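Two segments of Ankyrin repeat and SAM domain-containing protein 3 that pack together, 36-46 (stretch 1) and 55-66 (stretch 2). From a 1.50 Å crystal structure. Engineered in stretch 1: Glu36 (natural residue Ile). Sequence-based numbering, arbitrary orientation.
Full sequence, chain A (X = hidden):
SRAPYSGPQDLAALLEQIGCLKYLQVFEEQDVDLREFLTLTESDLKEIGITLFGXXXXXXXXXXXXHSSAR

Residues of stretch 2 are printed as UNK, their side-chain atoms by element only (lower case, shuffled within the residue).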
# COMPACT_ATOMS: atom_id res chain seq x y z
N GLU A 36 16.05 10.71 -5.45
CA GLU A 36 16.43 9.30 -5.38
C GLU A 36 15.22 8.42 -5.09
O GLU A 36 15.10 7.34 -5.65
CB GLU A 36 17.53 9.06 -4.34
CG GLU A 36 17.95 7.59 -4.28
CD GLU A 36 19.12 7.33 -3.36
OE1 GLU A 36 19.56 8.27 -2.66
OE2 GLU A 36 19.61 6.18 -3.34
N PHE A 37 14.33 8.88 -4.22
CA PHE A 37 13.14 8.09 -3.90
C PHE A 37 12.34 7.76 -5.16
O PHE A 37 11.85 6.64 -5.32
CB PHE A 37 12.28 8.86 -2.88
CG PHE A 37 10.97 8.18 -2.54
CD1 PHE A 37 10.92 7.20 -1.56
CD2 PHE A 37 9.80 8.52 -3.21
CE1 PHE A 37 9.72 6.58 -1.24
CE2 PHE A 37 8.59 7.90 -2.90
CZ PHE A 37 8.56 6.93 -1.91
N LEU A 38 12.23 8.73 -6.07
CA LEU A 38 11.44 8.55 -7.28
C LEU A 38 12.08 7.62 -8.29
O LEU A 38 11.45 7.28 -9.30
CB LEU A 38 11.10 9.91 -7.90
CG LEU A 38 10.18 10.80 -7.07
CD1 LEU A 38 10.07 12.19 -7.68
CD2 LEU A 38 8.78 10.18 -6.90
N THR A 39 13.31 7.20 -8.02
CA THR A 39 13.98 6.18 -8.85
C THR A 39 13.91 4.77 -8.27
O THR A 39 14.37 3.82 -8.90
CB THR A 39 15.48 6.50 -9.07
OG1 THR A 39 16.23 6.22 -7.87
CG2 THR A 39 15.69 7.95 -9.50
N LEU A 40 13.35 4.61 -7.07
CA LEU A 40 13.41 3.31 -6.40
C LEU A 40 12.39 2.34 -6.94
O LEU A 40 11.30 2.73 -7.32
CB LEU A 40 13.17 3.46 -4.89
CG LEU A 40 14.19 4.34 -4.19
CD1 LEU A 40 13.81 4.48 -2.72
CD2 LEU A 40 15.60 3.76 -4.33
N THR A 41 12.77 1.08 -6.98
CA THR A 41 11.84 0.01 -7.31
C THR A 41 11.31 -0.61 -6.02
O THR A 41 11.79 -0.33 -4.91
CB THR A 41 12.51 -1.10 -8.15
OG1 THR A 41 13.43 -1.83 -7.33
CG2 THR A 41 13.24 -0.51 -9.36
N GLU A 42 10.32 -1.48 -6.18
CA GLU A 42 9.68 -2.15 -5.07
C GLU A 42 10.70 -2.86 -4.18
O GLU A 42 10.67 -2.71 -2.94
CB GLU A 42 8.65 -3.16 -5.59
CG GLU A 42 7.91 -3.86 -4.50
CD GLU A 42 6.84 -4.79 -5.06
OE1 GLU A 42 7.20 -5.66 -5.88
OE2 GLU A 42 5.66 -4.63 -4.69
N SER A 43 11.61 -3.61 -4.79
CA SER A 43 12.61 -4.34 -4.02
C SER A 43 13.64 -3.41 -3.35
O SER A 43 14.22 -3.76 -2.32
CB SER A 43 13.29 -5.42 -4.87
OG SER A 43 14.13 -4.87 -5.87
N ASP A 44 13.87 -2.24 -3.95
CA ASP A 44 14.70 -1.21 -3.31
C ASP A 44 14.06 -0.74 -2.01
O ASP A 44 14.74 -0.54 -1.00
CB ASP A 44 14.89 0.01 -4.21
CG ASP A 44 15.75 -0.27 -5.43
OD1 ASP A 44 16.61 -1.18 -5.39
OD2 ASP A 44 15.59 0.47 -6.42
N LEU A 45 12.74 -0.55 -2.04
CA LEU A 45 12.02 -0.12 -0.85
C LEU A 45 12.08 -1.19 0.24
O LEU A 45 12.32 -0.89 1.42
CB LEU A 45 10.57 0.21 -1.22
CG LEU A 45 10.40 1.45 -2.11
CD1 LEU A 45 9.00 1.48 -2.70
CD2 LEU A 45 10.69 2.75 -1.34
N LYS A 46 11.87 -2.44 -0.16
CA LYS A 46 11.95 -3.54 0.79
C LYS A 46 13.34 -3.61 1.43
O LYS A 46 13.47 -3.74 2.65
CB LYS A 46 11.58 -4.85 0.09
CG LYS A 46 11.52 -6.06 0.99
CD LYS A 46 11.09 -7.26 0.17
CE LYS A 46 11.17 -8.53 0.97
NZ LYS A 46 10.59 -9.65 0.17
N UNK A 55 2.42 0.15 3.30
CA UNK A 55 3.27 1.32 3.03
C UNK A 55 4.07 1.18 1.75
O UNK A 55 4.23 2.15 1.01
c UNK A 55 4.22 1.35 4.23
c UNK A 55 2.64 -0.41 4.64
c UNK A 55 3.53 0.60 5.30
N UNK A 56 4.57 -0.02 1.49
CA UNK A 56 5.37 -0.23 0.29
C UNK A 56 4.51 0.00 -0.96
O UNK A 56 4.98 0.56 -1.95
n UNK A 56 6.28 -4.94 -0.48
c UNK A 56 7.31 -4.17 0.28
c UNK A 56 6.84 -1.97 -0.91
c UNK A 56 6.02 -1.61 0.31
c UNK A 56 7.88 -3.06 -0.59
N UNK A 57 3.25 -0.43 -0.90
CA UNK A 57 2.35 -0.22 -2.04
C UNK A 57 1.99 1.26 -2.22
O UNK A 57 1.94 1.77 -3.35
n UNK A 57 1.03 -2.27 -4.61
c UNK A 57 -0.03 -0.80 -2.89
n UNK A 57 1.03 -4.49 -5.19
c UNK A 57 1.08 -1.08 -1.87
c UNK A 57 0.41 -0.97 -4.34
n UNK A 57 -0.97 -3.37 -5.02
c UNK A 57 0.36 -3.37 -4.94
N UNK A 58 1.76 1.98 -1.12
CA UNK A 58 1.47 3.40 -1.25
C UNK A 58 2.67 4.14 -1.83
O UNK A 58 2.51 5.08 -2.61
c UNK A 58 -0.32 3.46 0.51
n UNK A 58 -0.80 4.75 4.08
c UNK A 58 -0.14 4.10 2.90
c UNK A 58 1.04 4.00 0.07
c UNK A 58 -0.93 4.27 1.62
N UNK A 59 3.86 3.67 -1.48
CA UNK A 59 5.07 4.27 -2.03
C UNK A 59 5.29 3.96 -3.51
O UNK A 59 5.62 4.85 -4.28
c UNK A 59 6.33 4.50 0.16
s UNK A 59 7.71 3.83 1.11
c UNK A 59 7.24 4.31 2.78
c UNK A 59 6.30 3.88 -1.22
N UNK A 60 5.10 2.71 -3.91
CA UNK A 60 5.24 2.40 -5.33
C UNK A 60 4.18 3.12 -6.16
O UNK A 60 4.45 3.58 -7.28
o UNK A 60 4.04 0.28 -5.19
c UNK A 60 6.45 0.20 -4.97
c UNK A 60 5.26 0.88 -5.64
N UNK A 61 2.98 3.27 -5.61
CA UNK A 61 1.93 4.07 -6.26
C UNK A 61 2.34 5.53 -6.43
O UNK A 61 2.15 6.11 -7.49
o UNK A 61 0.11 2.66 -5.55
c UNK A 61 0.63 3.98 -5.48
N UNK A 62 2.91 6.11 -5.38
CA UNK A 62 3.35 7.50 -5.41
C UNK A 62 4.47 7.70 -6.42
O UNK A 62 4.51 8.70 -7.14
c UNK A 62 3.80 7.95 -4.03
N UNK A 63 5.38 6.74 -6.47
CA UNK A 63 6.51 6.81 -7.39
C UNK A 63 6.02 6.79 -8.84
O UNK A 63 6.45 7.60 -9.67
c UNK A 63 7.52 5.68 -7.12
c UNK A 63 9.02 4.75 -5.26
c UNK A 63 8.31 5.97 -5.83
c UNK A 63 8.47 5.51 -8.29
N UNK A 64 5.07 5.90 -9.12
CA UNK A 64 4.47 5.84 -10.45
C UNK A 64 3.70 7.13 -10.75
O UNK A 64 3.69 7.61 -11.88
c UNK A 64 3.55 4.65 -10.54
N UNK A 65 3.07 7.69 -9.73
CA UNK A 65 2.28 8.91 -9.88
C UNK A 65 3.14 10.12 -10.23
O UNK A 65 2.74 10.96 -11.04
c UNK A 65 -0.53 10.36 -7.63
c UNK A 65 -0.37 8.68 -5.82
n UNK A 65 -0.11 9.89 -6.31
n UNK A 65 0.06 8.34 -4.61
n UNK A 65 -1.05 7.80 -6.55
c UNK A 65 0.62 10.44 -8.63
c UNK A 65 1.46 9.16 -8.61
N UNK A 66 4.32 10.21 -9.62
CA UNK A 66 5.20 11.35 -9.80
C UNK A 66 6.46 10.99 -10.57
O UNK A 66 7.38 11.80 -10.69
c UNK A 66 3.41 13.37 -7.90
c UNK A 66 2.18 15.16 -8.90
c UNK A 66 5.57 11.97 -8.44
c UNK A 66 2.47 13.37 -6.85
c UNK A 66 1.39 14.25 -6.81
c UNK A 66 1.27 15.14 -7.84
c UNK A 66 3.26 14.29 -8.94
c UNK A 66 4.38 12.35 -7.61
n UNK A 66 2.84 12.39 -5.96
c UNK A 66 3.98 11.78 -6.43
O HOH W 1 4.00 -2.41 -3.97
O HOH W 2 3.63 -4.97 -6.40

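Position 55 has three side-chain carbons that close a ring onto the backbone nitrogen, out of reach of stretch 1: Pro55. Position 56 carries four carbons in a row ending in nitrogen. Its chain lies along the Glu42–Lys46 helix, which fits a lysine used for its aliphatic length: in Lys56, CD is 3.7 Å from Glu42 O and 4.3 Å from Leu45 CB. The NZ of Lys56 stops 4.3 Å from Glu42 OE2, near the opposite charge but beyond a salt bridge.

Position 57 shows three carbons, a nitrogen, then a carbon bearing two more nitrogens; its CA-to-CB bond points away, yet the end of the side chain comes nearer to stretch 1 and meets Glu42 through water. It is Arg57. Position 58, four carbons and a terminal nitrogen, touches nothing on stretch 1; it is Lys58. Position 59 is unbranched, two carbons, a sulfur and a carbon; its first carbon packs against Phe37 and Leu45, hence Met59. Met59 CB lies 3.9 Å from Phe37 CZ and 3.9 Å from Leu45 CD1, and Met59 SD sits at the edge of the Phe37 ring, 5.4 Å from its centroid.

Position 60 has one carbon carrying an oxygen and a carbon, and that terminal carbon packs against Leu45: Thr60. Its methyl CG2 is 3.6 Å from Leu45 CD1. Position 61, one carbon then one oxygen, is out of reach: Ser61. Position 62 has a single carbon and makes no close contact: Ala62.

Position 63 holds four carbons, forked at the first, with one arm two carbons long; the end of that arm lies over the face of the Phe37 ring, and the short arm nears the backbone of Leu38. This is Ile63, the most covered residue of the contact. Ile63 CD1 stands 4.2 Å from the Phe37 ring centroid and 3.4 Å from Phe37 O, while Ile63 CG2 reaches 3.6 Å from Leu38 O. Position 64, one carbon facing away, is Ala64. Position 65 repeats the guanidinium pattern without touching stretch 1: Arg65. Position 66 has one carbon, packed against Leu38, leading into fused five- and six-membered rings with one nitrogen, so Trp66; Trp66 CB is 4.0 Å from Leu38 CD2, but the indole leads away.

The contact rests on packing, with no direct hydrogen bond across it. Leu45 is the knob, seated among Lys56, Met59, Thr60 and Ile63, while Ile63 also packs against the turn from Phe37 to Leu40. At the polar margin, Glu42 OE2 accepts from two waters: the oxygen of one lies 3.0 Å from Arg57 NE and 3.0 Å from Thr60 OG1, that of the other 2.9 Å from Arg57 NH1. The rule is an apolar center with charge handled through water at its border.

Stretch 2 (55-66) PKRKMTSAIARW
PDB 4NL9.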